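Local structure of D-3-phosphoglycerate dehydrogenase oxidoreductase protein (Ralstonia solanacearum, 3GG9) at residues Asn34-Gly38 with Val39-Ala43; Arg306-Tyr309 with Glu310-Gly314; Ala316-Asn319 with Ile320-Ile323; Val331-Pro334 with Thr335-Ala338. The protein probably oxidises D-3-phosphoglycerate with NAD, as a member of the D-isomer specific 2-hydroxyacid dehydrogenase family. All blocks are in the same frame, centred on the assembly; numbering follows the deposited sequence. Where two conformers were deposited one is given.

Contacts 2 and 3 lie in series on helix 306-324, with centres about 14 Å apart. Contact 4 belongs to the tail that follows this helix. It touches contact 3 through Ile323 CD1 and Val331 CG2, 4.0 Å apart, and their centres are about 15 Å apart. Contact 1 starts helix 39-45 and touches none of the others. Its nearest atoms are about 11 Å from those of contact 2. Two sulfates, probably from the crystallisation liquor, bind at contact 2. Tyr312 there has its side chain about 9 Å from a bound glycerol. None of the four holds a known catalytic residue. Contacts 1, 3 and 4 lie around the five-stranded sheet, and Phe313 brings contact 2 beside it.

Contact 1 (Asn34-Gly38 with Val39-Ala43); sequences NTVKG and VGQLA
Gly38 occupies the N-cap of helix 39-45, and its O accepts a weak hydrogen bond from Leu42 N at 3.4 Å, with an N-H...O angle of 159°. The backbone of Gly38 has a positive phi, 98°. The chain turns here from the extended residues 35-37 into the first helical turn, where Ala43 N bonds to Val39 O at 2.9 Å. Val36 carries most of the side-chain contact. Its CG1 stands anti to the backbone N (chi1 153°), and this methyl meets Gln41 CB at 3.4 Å. The same methyl also packs on Leu42 CB at 4.0 Å. The side chains of Val36 and Gln41 cross at about a right angle. Gln41 continues as an extended chain, which brings its NE2 to 3.5 Å from Lys37 O. Leu42 reaches back toward the loop, its CD2 4.0 Å from Val36 O. Ahead of the turn, Thr35 OG1 is hydrogen-bonded with Asp9 OD1 and Tyr11 OH. Leu42 and Ala43 pack on Leu65 of helix 63-66. Helix 39-45 is the connection of a beta-alpha-beta crossover: it leads from strand 28-31, at one edge of the parallel sheet, to strand 51-54, with strand 4-7 lying between them.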
# COMPACT_ATOMS: atom_id res chain seq x y z
N ASN A 34 -4.76 -15.19 22.36
CA ASN A 34 -3.98 -16.14 21.58
C ASN A 34 -4.81 -17.36 21.25
O ASN A 34 -5.94 -17.50 21.74
CB ASN A 34 -2.66 -16.50 22.27
CG ASN A 34 -2.85 -17.00 23.69
OD1 ASN A 34 -3.78 -17.75 23.99
ND2 ASN A 34 -1.94 -16.60 24.58
N THR A 35 -4.26 -18.22 20.42
CA THR A 35 -4.98 -19.37 19.90
C THR A 35 -4.42 -20.62 20.54
O THR A 35 -3.21 -20.74 20.72
CB THR A 35 -4.84 -19.46 18.35
OG1 THR A 35 -5.35 -18.26 17.78
CG2 THR A 35 -5.65 -20.63 17.78
N VAL A 36 -5.33 -21.52 20.90
CA VAL A 36 -4.97 -22.80 21.46
C VAL A 36 -5.58 -23.86 20.55
O VAL A 36 -6.78 -23.83 20.23
CB VAL A 36 -5.47 -22.91 22.93
CG1 VAL A 36 -5.74 -24.33 23.32
CG2 VAL A 36 -4.47 -22.27 23.87
N LYS A 37 -4.71 -24.75 20.08
CA LYS A 37 -5.17 -25.83 19.22
C LYS A 37 -5.06 -27.17 19.94
O LYS A 37 -4.24 -27.37 20.86
CB LYS A 37 -4.43 -25.82 17.87
CG LYS A 37 -4.54 -24.49 17.13
CD LYS A 37 -4.98 -24.67 15.68
CE LYS A 37 -5.39 -23.33 15.07
NZ LYS A 37 -5.97 -23.48 13.71
N GLY A 38 -5.93 -28.09 19.54
CA GLY A 38 -5.99 -29.37 20.22
C GLY A 38 -7.12 -29.34 21.21
O GLY A 38 -7.26 -28.39 21.99
N VAL A 39 -7.92 -30.39 21.18
CA VAL A 39 -9.19 -30.46 21.89
C VAL A 39 -9.05 -30.24 23.40
O VAL A 39 -9.78 -29.44 23.98
CB VAL A 39 -9.91 -31.79 21.57
CG1 VAL A 39 -11.29 -31.81 22.17
CG2 VAL A 39 -10.01 -32.00 20.07
N GLY A 40 -8.08 -30.93 24.01
CA GLY A 40 -7.85 -30.89 25.46
C GLY A 40 -7.68 -29.51 26.06
O GLY A 40 -8.46 -29.10 26.91
N GLN A 41 -6.65 -28.80 25.59
CA GLN A 41 -6.31 -27.46 26.06
C GLN A 41 -7.41 -26.42 25.82
O GLN A 41 -7.65 -25.54 26.65
CB GLN A 41 -5.02 -26.97 25.38
CG GLN A 41 -3.72 -27.60 25.85
CD GLN A 41 -2.50 -27.06 25.09
OE1 GLN A 41 -1.37 -27.15 25.57
NE2 GLN A 41 -2.73 -26.50 23.90
N LEU A 42 -8.08 -26.54 24.67
CA LEU A 42 -9.15 -25.62 24.31
C LEU A 42 -10.40 -25.84 25.15
O LEU A 42 -11.03 -24.87 25.59
CB LEU A 42 -9.47 -25.70 22.81
CG LEU A 42 -10.50 -24.72 22.22
CD1 LEU A 42 -10.12 -23.28 22.55
CD2 LEU A 42 -10.64 -24.93 20.73
N ALA A 43 -10.76 -27.11 25.37
CA ALA A 43 -11.90 -27.45 26.22
C ALA A 43 -11.72 -27.00 27.67
O ALA A 43 -12.67 -26.54 28.30
CB ALA A 43 -12.20 -28.93 26.15

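Contact 2 (Arg306-Tyr309 with Glu310-Gly314); sequences RESY and EMYFG. With SO4 (sulfate ion), chain G; SO4 (sulfate ion), chain E.
Tyr309 and Phe313, one helical turn apart, form an edge-to-face aromatic pair. The ring centroids are 5.0 Å apart and the planes meet at 66°. Phe313 CE2 is the edge atom; it sits over the centre of the Tyr309 ring, 3.6 Å from CG. The two side chains run side by side in the same direction. Phe313 CG lies beside its backbone N (chi1 -66°), which turns the ring back along the helix toward Tyr309. At the far end, Tyr309 OH is hydrogen-bonded with Arg58 NH2.

Ordinary i to i+4 backbone bonds hold the turn, such as Tyr312 N to Ser308 O at 2.8 Å and Phe313 N to Tyr309 O at 2.9 Å. Ser308 OG lies 3.3 Å from Tyr312 CE2, and its hydrogen-bond partner is Tyr303 O.

Arg306 NH2 donates to O2 of the chain G sulfate at 2.8 Å, with an angle of 157°. Glu307 CG lies over one face of the guanidinium, and Glu307 OE2 is 3.0 Å from Arg306 NH2, a salt bridge of charges alone, with no N-H aimed at the off-plane oxygen. Gln161 and Val157 of the second subunit pack on Arg306 and Glu307 respectively. Tyr312 OH is hydrogen-bonded with Ser107 N and also reaches O3 of the chain E sulfate at 3.0 Å, though another sulfate oxygen competes for its proton. The carboxylate of Glu310 takes the backbone amides of Asp19 and Cys20.

Helix 306-324 follows strand 295-297 of the seven-stranded sheet and returns the chain to the other domain, where Phe313 packs on Val15 and on Ile55, just past strand 51-54.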
# COMPACT_ATOMS: atom_id res chain seq x y z
N ARG A 306 -11.27 -1.51 11.91
CA ARG A 306 -12.10 -1.00 13.01
C ARG A 306 -13.60 -0.99 12.72
O ARG A 306 -14.40 -1.42 13.56
CB ARG A 306 -11.61 0.38 13.48
CG ARG A 306 -11.40 1.39 12.37
CD ARG A 306 -11.85 2.75 12.86
NE ARG A 306 -12.25 3.64 11.77
CZ ARG A 306 -13.27 4.48 11.86
NH1 ARG A 306 -14.00 4.52 12.97
NH2 ARG A 306 -13.58 5.27 10.84
N GLU A 307 -13.99 -0.51 11.54
CA GLU A 307 -15.41 -0.46 11.16
C GLU A 307 -15.95 -1.88 10.94
O GLU A 307 -17.05 -2.20 11.39
CB GLU A 307 -15.63 0.37 9.89
CG GLU A 307 -15.28 1.84 10.07
CD GLU A 307 -15.85 2.75 8.96
OE1 GLU A 307 -16.80 2.35 8.25
OE2 GLU A 307 -15.32 3.88 8.80
N SER A 308 -15.14 -2.71 10.29
CA SER A 308 -15.46 -4.12 10.09
C SER A 308 -15.72 -4.81 11.43
O SER A 308 -16.72 -5.49 11.57
CB SER A 308 -14.34 -4.83 9.32
OG SER A 308 -14.67 -6.19 9.08
N TYR A 309 -14.83 -4.64 12.41
CA TYR A 309 -15.01 -5.24 13.75
C TYR A 309 -16.29 -4.69 14.44
O TYR A 309 -17.10 -5.44 14.99
CB TYR A 309 -13.77 -4.99 14.62
CG TYR A 309 -12.73 -6.12 14.59
CD1 TYR A 309 -12.57 -6.94 13.47
CD2 TYR A 309 -11.89 -6.35 15.69
CE1 TYR A 309 -11.61 -7.99 13.44
CE2 TYR A 309 -10.93 -7.40 15.67
CZ TYR A 309 -10.81 -8.21 14.54
OH TYR A 309 -9.87 -9.24 14.49
N GLU A 310 -16.48 -3.38 14.38
CA GLU A 310 -17.70 -2.81 14.96
C GLU A 310 -18.96 -3.51 14.41
O GLU A 310 -19.78 -3.94 15.20
CB GLU A 310 -17.77 -1.28 14.76
CG GLU A 310 -16.77 -0.46 15.60
CD GLU A 310 -17.05 -0.39 17.11
OE1 GLU A 310 -16.22 0.26 17.81
OE2 GLU A 310 -18.07 -0.97 17.62
N MET A 311 -19.06 -3.63 13.08
CA MET A 311 -20.19 -4.28 12.40
C MET A 311 -20.26 -5.78 12.72
O MET A 311 -21.31 -6.28 13.15
CB MET A 311 -20.11 -4.08 10.87
CG MET A 311 -21.28 -4.72 10.09
SD MET A 311 -20.94 -5.09 8.33
CE MET A 311 -21.11 -3.44 7.63
N TYR A 312 -19.15 -6.48 12.52
CA TYR A 312 -19.10 -7.93 12.74
C TYR A 312 -19.49 -8.35 14.17
O TYR A 312 -20.40 -9.14 14.34
CB TYR A 312 -17.74 -8.51 12.34
CG TYR A 312 -17.59 -8.80 10.85
CD1 TYR A 312 -17.50 -10.10 10.38
CD2 TYR A 312 -17.53 -7.76 9.91
CE1 TYR A 312 -17.35 -10.38 9.02
CE2 TYR A 312 -17.38 -8.02 8.54
CZ TYR A 312 -17.29 -9.33 8.11
OH TYR A 312 -17.15 -9.60 6.76
N PHE A 313 -18.80 -7.79 15.17
CA PHE A 313 -19.11 -8.07 16.57
C PHE A 313 -20.43 -7.47 17.04
O PHE A 313 -21.16 -8.09 17.82
CB PHE A 313 -17.95 -7.62 17.45
CG PHE A 313 -16.71 -8.44 17.21
CD1 PHE A 313 -16.52 -9.63 17.89
CD2 PHE A 313 -15.78 -8.06 16.24
CE1 PHE A 313 -15.40 -10.42 17.67
CE2 PHE A 313 -14.62 -8.86 15.98
CZ PHE A 313 -14.46 -10.03 16.70
N GLY A 314 -20.74 -6.26 16.58
CA GLY A 314 -22.05 -5.68 16.91
C GLY A 314 -23.15 -6.69 16.62
O GLY A 314 -24.00 -6.97 17.48
S SO4 G . -15.14 8.43 12.51
O1 SO4 G . -16.45 8.99 12.83
O2 SO4 G . -15.28 7.45 11.44
O3 SO4 G . -14.24 9.50 12.07
O4 SO4 G . -14.55 7.78 13.69
S SO4 E . -17.72 -13.08 5.80
O1 SO4 E . -16.90 -12.72 6.94
O2 SO4 E . -19.03 -13.53 6.24
O3 SO4 E . -17.89 -11.90 4.95
O4 SO4 E . -17.03 -14.13 5.06

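Contact 3 (Ala316-Asn319 with Ile320-Ile323); sequences AFQN and ILDI
Gln318 and Asp322 meet one turn apart on the alpha helix 306-324, an i to i+4 pair whose side chains cross at about a right angle. Gln318 NE2 donates to Asp322 OD1 at 3.0 Å, with an N-H...O angle of 168°. The acceptor lies in the amide plane of Gln318, but the bond reaches the carboxylate from above, 48° out of its plane. Gln318 bends at CG (chi2 54°), which folds its amide over toward Asp322.

A water lies 2.6 Å from Asp322 OD2 and 3.0 Å from Asn319 OD1. Its two protons have too many takers, counting atoms elsewhere, to say which bonds it makes. Asn319 ND2 makes a weak hydrogen bond to Glu103 O.

The backbone follows the same spacing. Ile320 N to Ala316 O is weak at 3.4 Å, and Ala316 O has a second partner in Ser76 OG. Leu321 N bonds to Phe317 O at 3.2 Å. Asp322 N bonds to Gln318 O at 2.8 Å, and Ile323 N to Asn319 O at 3.0 Å.

The helix packs against the five-stranded parallel sheet. Phe317 and Ile320 rest on Val53 of strand 51-54, while Ile323 touches Ile74 of strand 74-77 and Leu102 of strand 100-102. On the flank of the polar pair, Leu321 CD1 lies 3.8 Å from Gln318 OE1.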
# COMPACT_ATOMS: atom_id res chain seq x y z
N ALA A 316 -22.80 -10.13 15.99
CA ALA A 316 -22.65 -11.36 16.77
C ALA A 316 -23.13 -11.20 18.23
O ALA A 316 -23.75 -12.13 18.77
CB ALA A 316 -21.20 -11.92 16.70
N PHE A 317 -22.88 -10.03 18.82
CA PHE A 317 -23.31 -9.71 20.19
C PHE A 317 -24.82 -9.50 20.27
O PHE A 317 -25.47 -10.04 21.17
CB PHE A 317 -22.60 -8.47 20.75
CG PHE A 317 -21.11 -8.61 20.90
CD1 PHE A 317 -20.48 -9.85 20.84
CD2 PHE A 317 -20.33 -7.48 21.11
CE1 PHE A 317 -19.10 -9.95 21.00
CE2 PHE A 317 -18.95 -7.58 21.28
CZ PHE A 317 -18.33 -8.82 21.22
N GLN A 318 -25.37 -8.71 19.35
CA GLN A 318 -26.82 -8.54 19.27
C GLN A 318 -27.53 -9.88 19.02
O GLN A 318 -28.62 -10.10 19.54
CB GLN A 318 -27.21 -7.51 18.21
CG GLN A 318 -28.64 -6.97 18.30
CD GLN A 318 -29.00 -6.41 19.69
OE1 GLN A 318 -28.28 -5.57 20.23
NE2 GLN A 318 -30.13 -6.87 20.25
N ASN A 319 -26.90 -10.77 18.26
CA ASN A 319 -27.48 -12.10 18.02
C ASN A 319 -27.69 -12.89 19.33
O ASN A 319 -28.74 -13.51 19.52
CB ASN A 319 -26.67 -12.90 17.00
CG ASN A 319 -26.93 -12.48 15.55
OD1 ASN A 319 -27.89 -11.76 15.25
ND2 ASN A 319 -26.09 -12.96 14.64
N ILE A 320 -26.69 -12.85 20.21
CA ILE A 320 -26.81 -13.48 21.52
C ILE A 320 -27.97 -12.85 22.31
O ILE A 320 -28.82 -13.57 22.84
CB ILE A 320 -25.50 -13.40 22.33
CG1 ILE A 320 -24.41 -14.25 21.66
CG2 ILE A 320 -25.73 -13.87 23.77
CD1 ILE A 320 -23.01 -13.99 22.21
N LEU A 321 -28.03 -11.52 22.34
CA LEU A 321 -29.12 -10.81 23.02
C LEU A 321 -30.50 -11.14 22.46
O LEU A 321 -31.46 -11.30 23.22
CB LEU A 321 -28.91 -9.29 23.01
CG LEU A 321 -27.59 -8.70 23.51
CD1 LEU A 321 -27.69 -7.19 23.58
CD2 LEU A 321 -27.14 -9.29 24.85
N ASP A 322 -30.61 -11.24 21.13
CA ASP A 322 -31.88 -11.55 20.46
C ASP A 322 -32.34 -12.96 20.77
O ASP A 322 -33.54 -13.19 20.93
CB ASP A 322 -31.78 -11.40 18.94
CG ASP A 322 -31.65 -9.96 18.47
OD1 ASP A 322 -32.01 -9.00 19.20
OD2 ASP A 322 -31.18 -9.79 17.33
N ILE A 323 -31.41 -13.91 20.84
CA ILE A 323 -31.75 -15.31 21.14
C ILE A 323 -32.29 -15.45 22.57
O ILE A 323 -33.27 -16.15 22.80
CB ILE A 323 -30.57 -16.28 20.82
CG1 ILE A 323 -30.87 -17.05 19.55
CG2 ILE A 323 -30.34 -17.32 21.91
CD1 ILE A 323 -30.65 -16.26 18.33
O HOH W 1 -30.82 -11.84 15.80

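Contact 4 (Val331-Pro334 with Thr335-Ala338); sequences VANP and TALA
The amide of Asn333 has the methyl of Ala336 over one face, off its centre on the ND2 side. Ala336 CB is 3.6 Å from Asn333 ND2 and 4.0 Å from Asn333 CG. The polar ends of the amide have partners elsewhere in the chain: OD1 accepts from Val101 N, while ND2 bonds to Val99 O and Thr95 OG1. Three bonds therefore fix the rotation of this buried group. With chi1 at 61°, Asn333 CG is tucked over the residue's own backbone, and the amide turns a face to the Ala336 methyl.

The backbone here makes two successive i to i+3 turns, a short 3-10 stretch that includes Thr335 and Ala336. Ala336 N donates to Asn333 O at 3.0 Å, with an N-H...O angle of 164°. Leu337 N donates to Pro334 O, also at 3.0 Å, but from well above the carbonyl plane, 53° out of it. Leu337 folds its side chain close to the same oxygen, with CB 3.3 Å and CD1 3.7 Å from Pro334 O.

This tail runs along the edge of the five-stranded parallel sheet. Ala332 shares backbone hydrogen bonding with Val101 of the edge strand 100-102. Val331 packs on Val100 and Leu102, and both Ala336 and Leu337 touch Val100. On the side of helix 91-97, Asn333 meets Cys94 and Thr335 meets Thr95.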
# COMPACT_ATOMS: atom_id res chain seq x y z
N VAL A 331 -30.44 -18.08 13.93
CA VAL A 331 -30.03 -19.49 14.11
C VAL A 331 -29.79 -20.16 12.76
O VAL A 331 -30.67 -20.17 11.91
CB VAL A 331 -31.02 -20.32 15.01
CG1 VAL A 331 -30.49 -21.75 15.23
CG2 VAL A 331 -31.19 -19.66 16.36
N ALA A 332 -28.57 -20.67 12.58
CA ALA A 332 -28.17 -21.38 11.37
C ALA A 332 -28.80 -22.77 11.32
O ALA A 332 -29.23 -23.21 10.26
CB ALA A 332 -26.64 -21.50 11.29
N ASN A 333 -28.85 -23.43 12.48
CA ASN A 333 -29.32 -24.81 12.62
C ASN A 333 -30.60 -24.92 13.46
O ASN A 333 -30.56 -25.41 14.59
CB ASN A 333 -28.18 -25.66 13.21
CG ASN A 333 -27.74 -25.19 14.61
OD1 ASN A 333 -27.94 -24.02 14.98
ND2 ASN A 333 -27.14 -26.10 15.39
N PRO A 334 -31.76 -24.47 12.92
CA PRO A 334 -32.91 -24.29 13.81
C PRO A 334 -33.45 -25.59 14.44
O PRO A 334 -34.15 -25.53 15.45
CB PRO A 334 -33.97 -23.65 12.89
CG PRO A 334 -33.22 -23.17 11.70
CD PRO A 334 -32.10 -24.14 11.53
N THR A 335 -33.09 -26.74 13.88
CA THR A 335 -33.51 -28.04 14.44
C THR A 335 -32.77 -28.40 15.74
O THR A 335 -33.03 -29.44 16.33
CB THR A 335 -33.44 -29.21 13.40
OG1 THR A 335 -32.08 -29.48 13.05
CG2 THR A 335 -34.23 -28.87 12.14
N ALA A 336 -31.86 -27.53 16.18
CA ALA A 336 -31.24 -27.64 17.51
C ALA A 336 -32.13 -27.05 18.60
O ALA A 336 -31.85 -27.21 19.79
CB ALA A 336 -29.88 -26.94 17.51
N LEU A 337 -33.19 -26.35 18.20
CA LEU A 337 -34.13 -25.76 19.14
C LEU A 337 -35.17 -26.78 19.62
O LEU A 337 -35.82 -26.60 20.66
CB LEU A 337 -34.83 -24.55 18.52
CG LEU A 337 -33.98 -23.30 18.25
CD1 LEU A 337 -34.70 -22.36 17.28
CD2 LEU A 337 -33.65 -22.58 19.54
N ALA A 338 -35.32 -27.85 18.84
CA ALA A 338 -36.23 -28.95 19.15
C ALA A 338 -35.80 -29.69 20.43
O ALA A 338 -34.61 -29.68 20.77
CB ALA A 338 -36.30 -29.91 17.96